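Side-chain contacts in uncharacterized protein (Legionella pneumophila subsp. pneumophila, PDB 5L0L), which is of unknown function but carries a HIT-related domain, here the part crystallised from a longer protein with a predicted transmembrane helix: residues 62-65 / 66-69; 192-196 / 197-201. All coordinates share one frame; numbering follows the deposited sequence. Where two conformers were deposited one is given.

Contact 1 (62-65 / 66-69)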
loop_
_atom_site.group_PDB
_atom_site.type_symbol
_atom_site.label_atom_id
_atom_site.label_comp_id
_atom_site.label_asym_id
_atom_site.label_seq_id
_atom_site.Cartn_x
_atom_site.Cartn_y
_atom_site.Cartn_z
ATOM N N THR A 62 2.883 13.343 -22.122
ATOM C CA THR A 62 3.884 14.015 -21.313
ATOM C C THR A 62 3.786 13.550 -19.857
ATOM O O THR A 62 2.710 13.097 -19.405
ATOM C CB THR A 62 3.672 15.530 -21.308
ATOM O OG1 THR A 62 2.359 15.794 -20.815
ATOM C CG2 THR A 62 3.835 16.115 -22.719
ATOM N N LEU A 63 4.874 13.721 -19.113
ATOM C CA LEU A 63 4.843 13.442 -17.672
ATOM C C LEU A 63 3.854 14.376 -16.996
ATOM O O LEU A 63 3.117 13.941 -16.125
ATOM C CB LEU A 63 6.221 13.570 -17.017
ATOM C CG LEU A 63 7.379 12.693 -17.526
ATOM C CD1 LEU A 63 8.497 12.642 -16.497
ATOM C CD2 LEU A 63 6.948 11.297 -17.893
ATOM N N SER A 64 3.824 15.643 -17.431
ATOM C CA SER A 64 2.868 16.651 -16.902
ATOM C C SER A 64 1.421 16.282 -17.030
ATOM O O SER A 64 0.623 16.584 -16.130
ATOM C CB SER A 64 3.090 18.003 -17.573
ATOM O OG SER A 64 4.283 18.524 -17.044
ATOM N N SER A 65 1.061 15.605 -18.118
ATOM C CA SER A 65 -0.332 15.230 -18.322
ATOM C C SER A 65 -0.799 14.225 -17.252
ATOM O O SER A 65 -1.985 14.043 -17.088
ATOM C CB SER A 65 -0.573 14.633 -19.701
ATOM O OG SER A 65 0.073 13.378 -19.827
ATOM N N ALA A 66 0.147 13.563 -16.576
ATOM C CA ALA A 66 -0.177 12.643 -15.469
ATOM C C ALA A 66 -0.092 13.267 -14.068
ATOM O O ALA A 66 -0.082 12.511 -13.057
ATOM C CB ALA A 66 0.716 11.416 -15.556
ATOM N N PHE A 67 -0.045 14.602 -13.980
ATOM C CA PHE A 67 -0.107 15.321 -12.713
ATOM C C PHE A 67 -1.500 15.817 -12.432
ATOM O O PHE A 67 -2.272 16.122 -13.358
ATOM C CB PHE A 67 0.794 16.562 -12.690
ATOM C CG PHE A 67 2.267 16.303 -12.844
ATOM C CD1 PHE A 67 2.858 15.072 -12.531
ATOM C CD2 PHE A 67 3.102 17.348 -13.270
ATOM C CE1 PHE A 67 4.230 14.892 -12.676
ATOM C CE2 PHE A 67 4.464 17.165 -13.420
ATOM C CZ PHE A 67 5.035 15.934 -13.104
ATOM N N ASN A 68 -1.845 15.906 -11.149
ATOM C CA ASN A 68 -3.032 16.652 -10.705
ATOM C C ASN A 68 -4.327 16.263 -11.418
ATOM O O ASN A 68 -5.043 17.114 -11.963
ATOM C CB ASN A 68 -2.755 18.171 -10.830
ATOM C CG ASN A 68 -1.527 18.612 -10.034
ATOM O OD1 ASN A 68 -1.094 17.945 -9.090
ATOM N ND2 ASN A 68 -0.961 19.732 -10.404
ATOM N N ARG A 69 -4.642 14.978 -11.393
ATOM C CA ARG A 69 -5.855 14.509 -12.018
ATOM C C ARG A 69 -6.257 13.175 -11.418
ATOM O O ARG A 69 -5.401 12.492 -10.805
ATOM C CB ARG A 69 -5.672 14.390 -13.530
ATOM C CG ARG A 69 -4.625 13.392 -14.011
ATOM C CD ARG A 69 -4.880 13.043 -15.479
ATOM N NE ARG A 69 -3.870 12.174 -16.092
ATOM C CZ ARG A 69 -3.851 10.841 -16.019
ATOM N NH1 ARG A 69 -4.775 10.168 -15.306
ATOM N NH2 ARG A 69 -2.913 10.161 -16.687
HETATM O O HOH W 1 -1.470 11.510 -18.929
#
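Ser65 O and Arg69 NE meet at a short 3-10 turn, opened by an ST motif at Thr62, within the loop between strand 51-58 and helix 73-92. Thr62 receives two grips from Ser65: its OG1 accepts from Ser65 N at 3.0 Å, the bond that defines the motif, and its carbonyl O accepts from Ser65 OG at 2.7 Å. With OG set between its own backbone N and carbonyl carbon (chi1 67°), the Ser65 hydroxyl folds back over the turn; it also accepts from a water, which in turn accepts from Arg69 NH2. Two 3-10 bonds follow, Ala66 N to Leu63 O and Phe67 N to Ser64 O, both 3.0 Å, so these backbone donors and acceptors are all paired.

The Phe67 ring folds back against the turn. Ser64 CA lies over one face as a CH-pi contact, 4.0 Å from the ring centroid, and Leu63 O stands over the same face, also offset from the centre, 3.7 Å from Phe67 CE1. Tyr10 meets this ring edge-to-face, while the Asn68 amide is satisfied at both ends, by Ser125 N and Tyr10 OH.

Arg69 reaches back with an extended chain from CG to NE. Its NH2 also forms a salt bridge with Glu75 on helix 73-92, so the guanidinium is held by a backbone carbonyl, a water and a carboxylate. The NE bond to Ser65 O, 2.8 Å with an N-H...O angle of 155°, lies on a carbonyl lone pair, and the oxygen sits at the guanidinium edge, 8° out of its plane.

Contact 2 (192-196 / 197-201)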
loop_
_atom_site.group_PDB
_atom_site.type_symbol
_atom_site.label_atom_id
_atom_site.label_comp_id
_atom_site.label_asym_id
_atom_site.label_seq_id
_atom_site.Cartn_x
_atom_site.Cartn_y
_atom_site.Cartn_z
ATOM N N GLU A 192 18.156 -10.235 -11.513
ATOM C CA GLU A 192 18.099 -11.685 -11.258
ATOM C C GLU A 192 16.663 -12.188 -11.241
ATOM O O GLU A 192 16.332 -13.241 -11.813
ATOM C CB GLU A 192 18.786 -12.045 -9.949
ATOM C CG GLU A 192 20.301 -11.955 -10.045
ATOM C CD GLU A 192 21.032 -12.007 -8.724
ATOM O OE1 GLU A 192 20.425 -11.888 -7.653
ATOM O OE2 GLU A 192 22.269 -12.143 -8.747
ATOM N N TYR A 193 15.821 -11.441 -10.552
ATOM C CA TYR A 193 14.424 -11.855 -10.398
ATOM C C TYR A 193 13.719 -11.937 -11.739
ATOM O O TYR A 193 12.934 -12.876 -11.983
ATOM C CB TYR A 193 13.635 -10.952 -9.429
ATOM C CG TYR A 193 12.276 -11.564 -9.143
ATOM C CD1 TYR A 193 12.162 -12.714 -8.355
ATOM C CD2 TYR A 193 11.128 -11.077 -9.751
ATOM C CE1 TYR A 193 10.932 -13.317 -8.124
ATOM C CE2 TYR A 193 9.898 -11.674 -9.530
ATOM C CZ TYR A 193 9.792 -12.778 -8.717
ATOM O OH TYR A 193 8.549 -13.378 -8.507
ATOM N N VAL A 194 13.971 -10.971 -12.598
ATOM C CA VAL A 194 13.345 -10.933 -13.928
ATOM C C VAL A 194 13.711 -12.158 -14.807
ATOM O O VAL A 194 12.932 -12.514 -15.703
ATOM C CB VAL A 194 13.738 -9.626 -14.639
ATOM C CG1 VAL A 194 13.511 -9.677 -16.135
ATOM C CG2 VAL A 194 13.001 -8.462 -14.032
ATOM N N ASN A 195 14.888 -12.733 -14.540
ATOM C CA ASN A 195 15.381 -13.962 -15.165
ATOM C C ASN A 195 14.833 -15.269 -14.541
ATOM O O ASN A 195 15.151 -16.342 -15.046
ATOM C CB ASN A 195 16.924 -13.975 -15.121
ATOM C CG ASN A 195 17.558 -12.819 -15.897
ATOM O OD1 ASN A 195 18.677 -12.347 -15.582
ATOM N ND2 ASN A 195 16.848 -12.353 -16.917
ATOM N N SER A 196 14.038 -15.201 -13.462
ATOM C CA SER A 196 13.546 -16.403 -12.764
ATOM C C SER A 196 12.260 -17.002 -13.383
ATOM O O SER A 196 11.485 -16.297 -14.020
ATOM C CB SER A 196 13.295 -16.120 -11.289
ATOM O OG SER A 196 12.128 -15.335 -11.107
ATOM N N PRO A 197 12.029 -18.322 -13.177
ATOM C CA PRO A 197 10.747 -18.928 -13.578
ATOM C C PRO A 197 9.549 -18.279 -12.904
ATOM O O PRO A 197 8.523 -18.104 -13.563
ATOM C CB PRO A 197 10.872 -20.395 -13.123
ATOM C CG PRO A 197 12.328 -20.627 -12.907
ATOM C CD PRO A 197 12.925 -19.297 -12.528
ATOM N N GLU A 198 9.674 -17.907 -11.627
ATOM C CA GLU A 198 8.567 -17.274 -10.900
ATOM C C GLU A 198 8.100 -16.007 -11.586
ATOM O O GLU A 198 6.898 -15.778 -11.680
ATOM C CB GLU A 198 8.904 -16.944 -9.447
ATOM C CG GLU A 198 9.037 -18.134 -8.505
ATOM C CD GLU A 198 10.387 -18.839 -8.575
ATOM O OE1 GLU A 198 10.481 -19.947 -7.990
ATOM O OE2 GLU A 198 11.339 -18.326 -9.228
ATOM N N PHE A 199 9.052 -15.174 -12.040
ATOM C CA PHE A 199 8.720 -13.949 -12.779
ATOM C C PHE A 199 7.948 -14.278 -14.064
ATOM O O PHE A 199 6.904 -13.691 -14.344
ATOM C CB PHE A 199 9.977 -13.156 -13.159
ATOM C CG PHE A 199 9.678 -11.920 -13.966
ATOM C CD1 PHE A 199 9.352 -10.725 -13.336
ATOM C CD2 PHE A 199 9.693 -11.953 -15.356
ATOM C CE1 PHE A 199 9.065 -9.584 -14.075
ATOM C CE2 PHE A 199 9.404 -10.816 -16.098
ATOM C CZ PHE A 199 9.087 -9.627 -15.458
ATOM N N THR A 200 8.481 -15.200 -14.846
ATOM C CA THR A 200 7.854 -15.569 -16.116
ATOM C C THR A 200 6.438 -16.105 -15.878
ATOM O O THR A 200 5.496 -15.661 -16.515
ATOM C CB THR A 200 8.702 -16.598 -16.870
ATOM O OG1 THR A 200 9.938 -15.995 -17.230
ATOM C CG2 THR A 200 8.014 -17.070 -18.149
ATOM N N GLU A 201 6.281 -17.003 -14.920
ATOM C CA GLU A 201 4.956 -17.593 -14.668
ATOM C C GLU A 201 3.935 -16.609 -14.162
ATOM O O GLU A 201 2.763 -16.715 -14.513
ATOM C CB GLU A 201 5.064 -18.796 -13.738
ATOM C CG GLU A 201 5.805 -19.926 -14.443
ATOM C CD GLU A 201 5.904 -21.213 -13.649
ATOM O OE1 GLU A 201 4.866 -21.641 -13.070
ATOM O OE2 GLU A 201 7.024 -21.807 -13.652
#
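Between Tyr193 and Phe199 the backbone leaves one helix and enters the next through a short break: Ser196, in an extended conformation, makes the break, and Pro197 starts the new turn. Ser196 OG links the two helices. It donates to Tyr193 O at 2.7 Å, in the carbonyl plane and on a lone pair, and accepts from Phe199 N at 3.2 Å. Tyr193 O is thus doubly used, since Ser196 N donates to it as well.

Ser196 is therefore the N-cap of helix 197-203, with the capping bond made three residues on, and Pro197 fills N1, where the absence of an N-H costs no helical bond. A weak bond from Thr200 N to Ser196 O adds a backbone link at the start of the new helix. The same hydroxyl that caps also sits over one face of the Tyr193 ring, toward its rim.

Phe199 turns its side chain back to the end of helix 176-194, CG anti to its backbone N (chi1 178°). Val194 CA lies over one face of its ring, 4.0 Å from the centroid and 20° off the normal, as a CH-pi contact, and Val194 CG2 runs alongside, 4.1 Å from Phe199 CE1. At the edge of this ring, in its plane, comes Tyr193 CE2, which also packs 3.9 Å from Phe199 CB. Both side chains touch Leu85 on helix 73-92, and Tyr193 also packs on Val73 of the second subunit. Across the tyrosine's far end, Glu198 crosses at about a right angle, its CB 3.7 Å from Tyr193 OH.

In the fold
From the N terminus, the chain lays down strands 25-31, 35-41 and 51-58 of the six-stranded antiparallel sheet before reaching contact 1, a tight turn in the connection to helix 73-92. After helix 73-92 come strand 96-101, the small-sheet strands 107-110 and 115-118, and strand 128-134, then the long helix 176-194, and contact 2 turns its end into helix 197-203, ahead of the edge strand 207-211. The two contacts stand in series, neither nested nor crossing, with centres 32 Å apart and nearest atoms about 21 Å apart. Helix 73-92 is their common neighbour: Glu75 near its start serves contact 1, whereas Leu85, Gln88 and Lys92 farther along pack against contact 2.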